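Local coordinates for protein mRNA export factor (Human herpesvirus 1, PDB 4YXP) that regulates viral gene expression, inhibits host splicing and exports intronless viral mRNAs from the nucleus, here represented by its folded C-terminal homodimer-forming part, at residues 200-203 with 204-207; 86-89 with 90-94; 6-10 with 11-15. One frame throughout, in Å; residues are numbered along the deposited sequence.

Contact 1 (200-203 with 204-207); sequences ANRV and ERGV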
ATOM      1  N   ALA B 200      -5.857  14.773  -5.153  1.00 23.14           N
ATOM      2  CA  ALA B 200      -6.772  13.749  -4.656  1.00 23.78           C
ATOM      3  C   ALA B 200      -7.930  14.376  -3.883  1.00 26.66           C
ATOM      4  O   ALA B 200      -9.070  13.915  -3.971  1.00 29.67           O
ATOM      5  CB  ALA B 200      -6.031  12.751  -3.776  1.00 23.10           C
ATOM      6  N   ASN B 201      -7.635  15.431  -3.133  1.00 27.43           N
ATOM      7  CA  ASN B 201      -8.652  16.113  -2.342  1.00 29.66           C
ATOM      8  C   ASN B 201      -9.738  16.711  -3.233  1.00 30.06           C
ATOM      9  O   ASN B 201     -10.924  16.561  -2.953  1.00 30.24           O
ATOM     10  CB  ASN B 201      -8.023  17.211  -1.480  1.00 30.53           C
ATOM     11  CG  ASN B 201      -9.061  18.031  -0.736  1.00 31.65           C
ATOM     12  OD1 ASN B 201      -9.419  19.134  -1.155  1.00 32.43           O
ATOM     13  ND2 ASN B 201      -9.555  17.492   0.371  1.00 31.57           N
ATOM     14  N   ARG B 202      -9.334  17.385  -4.304  1.00 29.47           N
ATOM     15  CA  ARG B 202     -10.297  18.000  -5.214  1.00 31.64           C
ATOM     16  C   ARG B 202     -11.137  16.930  -5.906  1.00 29.73           C
ATOM     17  O   ARG B 202     -12.326  17.130  -6.158  1.00 30.12           O
ATOM     18  CB  ARG B 202      -9.593  18.862  -6.263  1.00 37.44           C
ATOM     19  CG  ARG B 202      -8.653  19.915  -5.702  1.00 45.61           C
ATOM     20  CD  ARG B 202      -9.364  20.932  -4.828  1.00 54.99           C
ATOM     21  NE  ARG B 202      -8.460  22.013  -4.440  1.00 62.75           N
ATOM     22  CZ  ARG B 202      -7.539  21.916  -3.483  1.00 67.30           C
ATOM     23  NH1 ARG B 202      -7.392  20.785  -2.803  1.00 67.64           N
ATOM     24  NH2 ARG B 202      -6.760  22.954  -3.207  1.00 69.34           N
ATOM     25  N   VAL B 203     -10.515  15.797  -6.220  1.00 28.27           N
ATOM     26  CA  VAL B 203     -11.229  14.694  -6.855  1.00 29.06           C
ATOM     27  C   VAL B 203     -12.357  14.208  -5.947  1.00 33.58           C
ATOM     28  O   VAL B 203     -13.500  14.068  -6.387  1.00 33.08           O
ATOM     29  CB  VAL B 203     -10.273  13.536  -7.209  1.00 26.03           C
ATOM     30  CG1 VAL B 203     -11.052  12.276  -7.594  1.00 26.44           C
ATOM     31  CG2 VAL B 203      -9.349  13.944  -8.350  1.00 25.54           C
ATOM     32  N   GLU B 204     -12.041  13.951  -4.681  1.00 38.05           N
ATOM     33  CA  GLU B 204     -13.025  13.373  -3.773  1.00 42.98           C
ATOM     34  C   GLU B 204     -14.101  14.386  -3.385  1.00 43.68           C
ATOM     35  O   GLU B 204     -15.161  14.000  -2.899  1.00 45.34           O
ATOM     36  CB  GLU B 204     -12.345  12.811  -2.518  1.00 49.92           C
ATOM     37  CG  GLU B 204     -11.743  13.843  -1.578  1.00 57.86           C
ATOM     38  CD  GLU B 204     -11.173  13.209  -0.315  1.00 63.47           C
ATOM     39  OE1 GLU B 204     -11.950  12.966   0.633  1.00 66.50           O
ATOM     40  OE2 GLU B 204      -9.950  12.950  -0.272  1.00 63.91           O
ATOM     41  N   ARG B 205     -13.840  15.673  -3.607  1.00 43.41           N
ATOM     42  CA  ARG B 205     -14.849  16.703  -3.351  1.00 47.08           C
ATOM     43  C   ARG B 205     -15.802  16.850  -4.541  1.00 48.04           C
ATOM     44  O   ARG B 205     -16.752  17.631  -4.490  1.00 48.65           O
ATOM     45  CB  ARG B 205     -14.190  18.052  -3.033  1.00 50.84           C
ATOM     46  CG  ARG B 205     -13.418  18.066  -1.711  1.00 55.34           C
ATOM     47  CD  ARG B 205     -13.062  19.474  -1.234  1.00 60.06           C
ATOM     48  NE  ARG B 205     -12.779  20.407  -2.330  1.00 62.83           N
ATOM     49  CZ  ARG B 205     -11.803  21.315  -2.331  1.00 63.62           C
ATOM     50  NH1 ARG B 205     -10.973  21.431  -1.301  1.00 64.07           N
ATOM     51  NH2 ARG B 205     -11.653  22.114  -3.378  1.00 63.29           N
ATOM     52  N   GLY B 206     -15.543  16.102  -5.608  1.00 48.85           N
ATOM     53  CA  GLY B 206     -16.449  16.044  -6.744  1.00 51.17           C
ATOM     54  C   GLY B 206     -16.653  17.346  -7.498  1.00 51.61           C
ATOM     55  O   GLY B 206     -17.732  17.591  -8.039  1.00 52.58           O
ATOM     56  N   VAL B 207     -15.621  18.180  -7.549  1.00 52.22           N
ATOM     57  CA  VAL B 207     -15.710  19.450  -8.261  1.00 54.94           C
ATOM     58  C   VAL B 207     -15.967  19.204  -9.743  1.00 53.34           C
ATOM     59  O   VAL B 207     -15.603  18.158 -10.282  1.00 54.03           O
ATOM     60  CB  VAL B 207     -14.433  20.298  -8.068  1.00 57.44           C
ATOM     61  CG1 VAL B 207     -14.225  20.625  -6.598  1.00 58.97           C
ATOM     62  CG2 VAL B 207     -13.212  19.582  -8.643  1.00 56.10           C
TER
HETATM   63  O   HOH W   1      -8.215  14.659   1.149  1.00 38.52           O
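R205 lays its guanidinium over the aliphatic part of R202, with CZ 3.5 Å from R202 CD on one face of the R205 plane. The two arginines run side by side and point the same way, their guanidinium planes only 25° apart. NH2 of R205 is also 3.4 Å from NE of R202. Two donors at that distance form no hydrogen bond; the main touch is the R205 guanidinium face on the R202 CD methylene, and the like charges are probably unfavourable. The R205 chain bends at chi3 (-34°, away from a staggered value), and this brings NH1 to 2.8 Å from N201 OD1, but the angle is too poor for a hydrogen bond; the amide and guanidinium planes stand 86° apart. E204 folds back over the same turn, its CG set between backbone N and carbonyl carbon and 3.2 Å from N201 O. A water then bridges the two side chains, donating to E204 OE2 and accepting from N201 ND2. In the backbone, E204 N bonds to A200 O at 3.1 Å, whereas R205 N makes only weak bonds to N201 O and R202 O. R202 and V203 also pack on I210 of the following loop, while A200 rests on helix 146-167. The chain leaves helix 188-204 at G206, whose phi is positive and whose N bonds to V203 O at 3.0 Å; with two bonds back into the last turn, this is the Schellman motif that ends many alpha-helices.

Contact 2 (86-89 with 90-94); sequences YRTF and AGNPR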
ATOM      1  N   TYR B  86      -7.790  12.029 -24.303  1.00 24.42           N
ATOM      2  CA  TYR B  86      -8.639  12.866 -23.462  1.00 25.29           C
ATOM      3  C   TYR B  86     -10.061  12.851 -24.000  1.00 25.92           C
ATOM      4  O   TYR B  86     -11.022  12.676 -23.253  1.00 26.06           O
ATOM      5  CB  TYR B  86      -8.082  14.294 -23.425  1.00 26.75           C
ATOM      6  CG  TYR B  86      -8.843  15.282 -22.566  1.00 27.93           C
ATOM      7  CD1 TYR B  86     -10.073  15.783 -22.967  1.00 30.71           C
ATOM      8  CD2 TYR B  86      -8.308  15.745 -21.373  1.00 26.90           C
ATOM      9  CE1 TYR B  86     -10.763  16.698 -22.189  1.00 32.51           C
ATOM     10  CE2 TYR B  86      -8.991  16.661 -20.588  1.00 28.40           C
ATOM     11  CZ  TYR B  86     -10.216  17.133 -21.002  1.00 31.35           C
ATOM     12  OH  TYR B  86     -10.897  18.048 -20.230  1.00 32.85           O
ATOM     13  N   ARG B  87     -10.174  13.031 -25.313  1.00 26.74           N
ATOM     14  CA  ARG B  87     -11.460  13.066 -25.992  1.00 28.14           C
ATOM     15  C   ARG B  87     -12.190  11.726 -25.851  1.00 27.63           C
ATOM     16  O   ARG B  87     -13.405  11.682 -25.661  1.00 26.79           O
ATOM     17  CB  ARG B  87     -11.245  13.423 -27.470  1.00 31.50           C
ATOM     18  CG  ARG B  87     -12.434  14.060 -28.152  1.00 35.99           C
ATOM     19  CD  ARG B  87     -12.003  14.935 -29.330  1.00 37.13           C
ATOM     20  NE  ARG B  87     -11.343  14.174 -30.391  1.00 36.99           N
ATOM     21  CZ  ARG B  87     -10.061  14.284 -30.741  1.00 36.66           C
ATOM     22  NH1 ARG B  87      -9.244  15.133 -30.123  1.00 34.77           N
ATOM     23  NH2 ARG B  87      -9.589  13.539 -31.733  1.00 38.27           N
ATOM     24  N   THR B  88     -11.437  10.635 -25.931  1.00 27.92           N
ATOM     25  CA  THR B  88     -11.993   9.294 -25.778  1.00 28.68           C
ATOM     26  C   THR B  88     -12.529   9.071 -24.354  1.00 27.18           C
ATOM     27  O   THR B  88     -13.624   8.530 -24.172  1.00 26.82           O
ATOM     28  CB  THR B  88     -10.931   8.220 -26.123  1.00 29.75           C
ATOM     29  OG1 THR B  88     -10.603   8.313 -27.518  1.00 31.80           O
ATOM     30  CG2 THR B  88     -11.435   6.810 -25.820  1.00 30.58           C
ATOM     31  N   PHE B  89     -11.758   9.484 -23.351  1.00 26.75           N
ATOM     32  CA  PHE B  89     -12.214   9.420 -21.964  1.00 27.17           C
ATOM     33  C   PHE B  89     -13.521  10.182 -21.775  1.00 28.62           C
ATOM     34  O   PHE B  89     -14.498   9.642 -21.261  1.00 29.12           O
ATOM     35  CB  PHE B  89     -11.166  10.003 -21.008  1.00 25.67           C
ATOM     36  CG  PHE B  89      -9.952   9.135 -20.802  1.00 24.05           C
ATOM     37  CD1 PHE B  89      -9.979   7.774 -21.065  1.00 25.36           C
ATOM     38  CD2 PHE B  89      -8.778   9.692 -20.328  1.00 22.57           C
ATOM     39  CE1 PHE B  89      -8.858   6.993 -20.863  1.00 25.47           C
ATOM     40  CE2 PHE B  89      -7.655   8.918 -20.125  1.00 22.53           C
ATOM     41  CZ  PHE B  89      -7.693   7.567 -20.393  1.00 24.04           C
ATOM     42  N   ALA B  90     -13.525  11.447 -22.185  1.00 28.66           N
ATOM     43  CA  ALA B  90     -14.651  12.339 -21.928  1.00 30.63           C
ATOM     44  C   ALA B  90     -15.902  11.913 -22.689  1.00 33.11           C
ATOM     45  O   ALA B  90     -17.021  12.117 -22.222  1.00 35.71           O
ATOM     46  CB  ALA B  90     -14.279  13.768 -22.294  1.00 30.30           C
ATOM     47  N   GLY B  91     -15.708  11.318 -23.859  1.00 32.07           N
ATOM     48  CA  GLY B  91     -16.817  10.975 -24.731  1.00 32.07           C
ATOM     49  C   GLY B  91     -17.510   9.671 -24.385  1.00 32.68           C
ATOM     50  O   GLY B  91     -18.548   9.350 -24.960  1.00 31.79           O
ATOM     51  N   ASN B  92     -16.947   8.927 -23.436  1.00 32.83           N
ATOM     52  CA  ASN B  92     -17.451   7.598 -23.104  1.00 34.88           C
ATOM     53  C   ASN B  92     -17.492   7.389 -21.590  1.00 34.52           C
ATOM     54  O   ASN B  92     -16.656   6.673 -21.034  1.00 33.00           O
ATOM     55  CB  ASN B  92     -16.580   6.530 -23.766  1.00 35.46           C
ATOM     56  CG  ASN B  92     -16.571   6.644 -25.282  1.00 36.52           C
ATOM     57  OD1 ASN B  92     -17.461   6.133 -25.957  1.00 37.41           O
ATOM     58  ND2 ASN B  92     -15.562   7.319 -25.821  1.00 36.24           N
ATOM     59  N   PRO B  93     -18.468   8.017 -20.915  1.00 35.98           N
ATOM     60  CA  PRO B  93     -18.504   8.009 -19.446  1.00 35.78           C
ATOM     61  C   PRO B  93     -18.627   6.620 -18.818  1.00 35.09           C
ATOM     62  O   PRO B  93     -17.996   6.376 -17.789  1.00 34.83           O
ATOM     63  CB  PRO B  93     -19.737   8.860 -19.116  1.00 38.44           C
ATOM     64  CG  PRO B  93     -20.528   8.937 -20.373  1.00 40.77           C
ATOM     65  CD  PRO B  93     -19.544   8.840 -21.489  1.00 39.12           C
ATOM     66  N   ARG B  94     -19.417   5.730 -19.411  1.00 35.25           N
ATOM     67  CA  ARG B  94     -19.588   4.395 -18.846  1.00 36.65           C
ATOM     68  C   ARG B  94     -18.277   3.612 -18.922  1.00 33.60           C
ATOM     69  O   ARG B  94     -17.832   3.040 -17.927  1.00 32.50           O
ATOM     70  CB  ARG B  94     -20.715   3.639 -19.556  1.00 44.47           C
ATOM     71  CG  ARG B  94     -22.100   4.208 -19.264  1.00 53.76           C
ATOM     72  CD  ARG B  94     -23.222   3.266 -19.693  1.00 63.66           C
ATOM     73  NE  ARG B  94     -23.225   2.022 -18.926  1.00 70.02           N
ATOM     74  CZ  ARG B  94     -24.186   1.105 -18.984  1.00 77.18           C
ATOM     75  NH1 ARG B  94     -25.239   1.280 -19.772  1.00 79.70           N
ATOM     76  NH2 ARG B  94     -24.096   0.006 -18.245  1.00 80.29           N
TER
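A90, F89 and N92 carry a tight turn between two helices, where helix 75-91 stops and helix 93-109 starts almost at once. This short link between consecutive helices illustrates how one residue can serve the end of the first helix while standing at the N-cap position of the second. A90 still belongs to the first: its N bonds to Y86 O at 3.0 Å, and its methyl CB lies 3.6 Å from that same oxygen, against the preceding turn. The next bond runs from G91 N to R87 O. F89 lends mostly backbone. Its O receives a weak, long bond from N92 N at 3.4 Å, while its first side-chain bond points away from the following residues. The buried ring meets P141 and I142 of helix 141-144 and forms an edge-to-face stack with Y268 of the second subunit, which brings this helix end to the dimer interface. N92 acts differently: despite its place just before helix 93-109, its side chain makes no capping bond forward. It reaches back to the carbonyl of T88 instead, with CG set beside the backbone N (chi1 -60°), and satisfies that oxygen near the end of the first helix. The two side chains touch only lightly, T88 CG2 lying 4.2 Å from N92 ND2. The grip is N92 ND2 to T88 O, 2.8 Å long and almost straight at 177°, on a lone pair in the carbonyl plane, with that oxygen also in the plane of the N92 amide.

Contact 3 (6-10 with 11-15); sequences DTIDA and TTRLV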
ATOM      1  N   ASP B   6     -15.429  -0.763  27.573  1.00 43.30           N
ATOM      2  CA  ASP B   6     -15.121  -1.052  26.176  1.00 38.45           C
ATOM      3  C   ASP B   6     -14.837  -2.539  25.980  1.00 37.82           C
ATOM      4  O   ASP B   6     -13.931  -3.092  26.603  1.00 37.24           O
ATOM      5  CB  ASP B   6     -13.921  -0.220  25.713  1.00 36.88           C
ATOM      6  CG  ASP B   6     -13.773  -0.194  24.201  1.00 35.02           C
ATOM      7  OD1 ASP B   6     -14.808  -0.111  23.501  1.00 34.26           O
ATOM      8  OD2 ASP B   6     -12.620  -0.251  23.712  1.00 34.10           O
ATOM      9  N   THR B   7     -15.606  -3.179  25.106  1.00 37.44           N
ATOM     10  CA  THR B   7     -15.459  -4.611  24.864  1.00 37.52           C
ATOM     11  C   THR B   7     -16.027  -5.001  23.499  1.00 34.44           C
ATOM     12  O   THR B   7     -16.804  -4.252  22.908  1.00 33.05           O
ATOM     13  CB  THR B   7     -16.168  -5.436  25.963  1.00 39.99           C
ATOM     14  OG1 THR B   7     -15.817  -6.819  25.834  1.00 41.81           O
ATOM     15  CG2 THR B   7     -17.688  -5.285  25.868  1.00 39.39           C
ATOM     16  N   ILE B   8     -15.628  -6.168  23.000  1.00 33.60           N
ATOM     17  CA  ILE B   8     -16.247  -6.733  21.808  1.00 33.58           C
ATOM     18  C   ILE B   8     -17.547  -7.400  22.236  1.00 38.26           C
ATOM     19  O   ILE B   8     -17.540  -8.328  23.050  1.00 36.05           O
ATOM     20  CB  ILE B   8     -15.318  -7.729  21.086  1.00 32.08           C
ATOM     21  CG1 ILE B   8     -13.992  -7.060  20.713  1.00 31.49           C
ATOM     22  CG2 ILE B   8     -15.996  -8.271  19.833  1.00 31.31           C
ATOM     23  CD1 ILE B   8     -12.926  -8.028  20.231  1.00 31.56           C
ATOM     24  N   ASP B   9     -18.666  -6.926  21.699  1.00 43.75           N
ATOM     25  CA  ASP B   9     -19.971  -7.417  22.124  1.00 41.37           C
ATOM     26  C   ASP B   9     -20.148  -8.894  21.776  1.00 37.34           C
ATOM     27  O   ASP B   9     -19.524  -9.410  20.845  1.00 34.36           O
ATOM     28  CB  ASP B   9     -21.091  -6.592  21.491  1.00 40.88           C
ATOM     29  CG  ASP B   9     -21.276  -6.891  20.018  1.00 40.37           C
ATOM     30  OD1 ASP B   9     -21.970  -7.877  19.693  1.00 42.14           O
ATOM     31  OD2 ASP B   9     -20.733  -6.138  19.188  1.00 39.96           O
ATOM     32  N   ALA B  10     -21.015  -9.559  22.532  1.00 36.12           N
ATOM     33  CA  ALA B  10     -21.211 -10.999  22.417  1.00 37.13           C
ATOM     34  C   ALA B  10     -21.742 -11.417  21.045  1.00 37.25           C
ATOM     35  O   ALA B  10     -21.341 -12.449  20.511  1.00 36.26           O
ATOM     36  CB  ALA B  10     -22.155 -11.475  23.509  1.00 39.11           C
ATOM     37  N   THR B  11     -22.649 -10.625  20.483  1.00 38.99           N
ATOM     38  CA  THR B  11     -23.220 -10.946  19.177  1.00 39.89           C
ATOM     39  C   THR B  11     -22.120 -11.015  18.130  1.00 37.56           C
ATOM     40  O   THR B  11     -22.100 -11.916  17.290  1.00 38.79           O
ATOM     41  CB  THR B  11     -24.277  -9.908  18.743  1.00 40.33           C
ATOM     42  OG1 THR B  11     -25.365  -9.913  19.674  1.00 42.17           O
ATOM     43  CG2 THR B  11     -24.814 -10.222  17.343  1.00 40.52           C
ATOM     44  N   THR B  12     -21.200 -10.059  18.182  1.00 34.50           N
ATOM     45  CA  THR B  12     -20.119  -9.993  17.210  1.00 32.96           C
ATOM     46  C   THR B  12     -19.160 -11.170  17.388  1.00 32.82           C
ATOM     47  O   THR B  12     -18.620 -11.686  16.412  1.00 32.38           O
ATOM     48  CB  THR B  12     -19.352  -8.665  17.323  1.00 33.19           C
ATOM     49  OG1 THR B  12     -20.263  -7.574  17.133  1.00 34.24           O
ATOM     50  CG2 THR B  12     -18.251  -8.579  16.276  1.00 31.35           C
ATOM     51  N   ARG B  13     -18.959 -11.606  18.628  1.00 34.63           N
ATOM     52  CA  ARG B  13     -18.093 -12.753  18.885  1.00 37.16           C
ATOM     53  C   ARG B  13     -18.657 -14.014  18.228  1.00 39.40           C
ATOM     54  O   ARG B  13     -17.901 -14.870  17.770  1.00 40.40           O
ATOM     55  CB  ARG B  13     -17.916 -12.969  20.389  1.00 40.68           C
ATOM     56  CG  ARG B  13     -17.195 -11.822  21.078  1.00 42.48           C
ATOM     57  CD  ARG B  13     -16.926 -12.105  22.548  1.00 46.53           C
ATOM     58  NE  ARG B  13     -16.347 -10.937  23.205  1.00 47.84           N
ATOM     59  CZ  ARG B  13     -15.628 -10.972  24.324  1.00 51.34           C
ATOM     60  NH1 ARG B  13     -15.384 -12.126  24.934  1.00 54.26           N
ATOM     61  NH2 ARG B  13     -15.148  -9.846  24.831  1.00 52.17           N
ATOM     62  N   LEU B  14     -19.982 -14.118  18.180  1.00 40.90           N
ATOM     63  CA  LEU B  14     -20.645 -15.217  17.485  1.00 43.43           C
ATOM     64  C   LEU B  14     -20.343 -15.161  15.994  1.00 43.02           C
ATOM     65  O   LEU B  14     -20.017 -16.172  15.374  1.00 42.49           O
ATOM     66  CB  LEU B  14     -22.158 -15.165  17.699  1.00 45.34           C
ATOM     67  CG  LEU B  14     -22.735 -15.767  18.975  1.00 48.53           C
ATOM     68  CD1 LEU B  14     -24.193 -15.356  19.112  1.00 49.76           C
ATOM     69  CD2 LEU B  14     -22.608 -17.283  18.964  1.00 50.41           C
ATOM     70  N   VAL B  15     -20.469 -13.965  15.429  1.00 43.16           N
ATOM     71  CA  VAL B  15     -20.211 -13.735  14.013  1.00 41.41           C
ATOM     72  C   VAL B  15     -18.785 -14.151  13.667  1.00 38.53           C
ATOM     73  O   VAL B  15     -18.556 -14.870  12.695  1.00 40.14           O
ATOM     74  CB  VAL B  15     -20.466 -12.257  13.651  1.00 41.34           C
ATOM     75  CG1 VAL B  15     -20.106 -11.970  12.194  1.00 40.38           C
ATOM     76  CG2 VAL B  15     -21.924 -11.894  13.913  1.00 42.93           C
TER
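D9 turns its carboxylate onto T12 and meets it with both oxygens. Its CG stands between the backbone N and the carbonyl carbon (chi1 74°), a conformation that brings the carboxylate forward onto the first turn of helix 10-17. OD1 accepts from T12 N at 2.8 Å, the donor lying well above the carboxylate plane. OD2 is met by T12 OG1 at 2.6 Å, on its syn side and somewhat out of plane. The threonine takes its part because OG1 sits beside its backbone N (chi1 -58°), which lets one carboxylate reach both hydroxyl and amide, although the two side chains cross at about a right angle. D9 is thus the N-cap of the helix, and its negative charge would be expected to interact favourably with the positive end of the helix dipole. The charge also has a second partner, since OD2 forms a salt bridge with K186 of the second subunit; I185 O of that subunit is a further acceptor at T12 OG1, so it and D9 OD2 must share or compete for one proton. R13, extended from CG to NE, reaches back and crosses I8 at about a right angle, CG passing 3.9 Å from I8 CG2. NE donates to I8 O at 2.9 Å from above the carbonyl plane, and NH2 adds a weaker bond of 3.3 Å to I8 O, so two donors share one acceptor at the edge of the guanidinium. I8 itself packs on F225 of the second subunit. The regular helical bonds begin with the cap's own carbonyl: R13 N to D9 O at 3.2 Å, then L14 N to A10 O.

From the N terminus the chain meets contact 3 first, then contact 2, then contact 1. Each is a local turn within unbroken sequence, so none closes a long loop, and they follow in series without nesting or crossing. Contact 3 starts helix 10-17 on an N-terminal arm lying against the second subunit, its centre about 47 Å from that of contact 2 and 37 Å from that of contact 1. Contact 2 joins helices 75-91 and 93-109, and contact 1 ends helix 188-204. These two share the family region, centres about 19 Å apart, without touching. Contacts 2 and 3 also reach the partner chain, in keeping with an intertwined dimer.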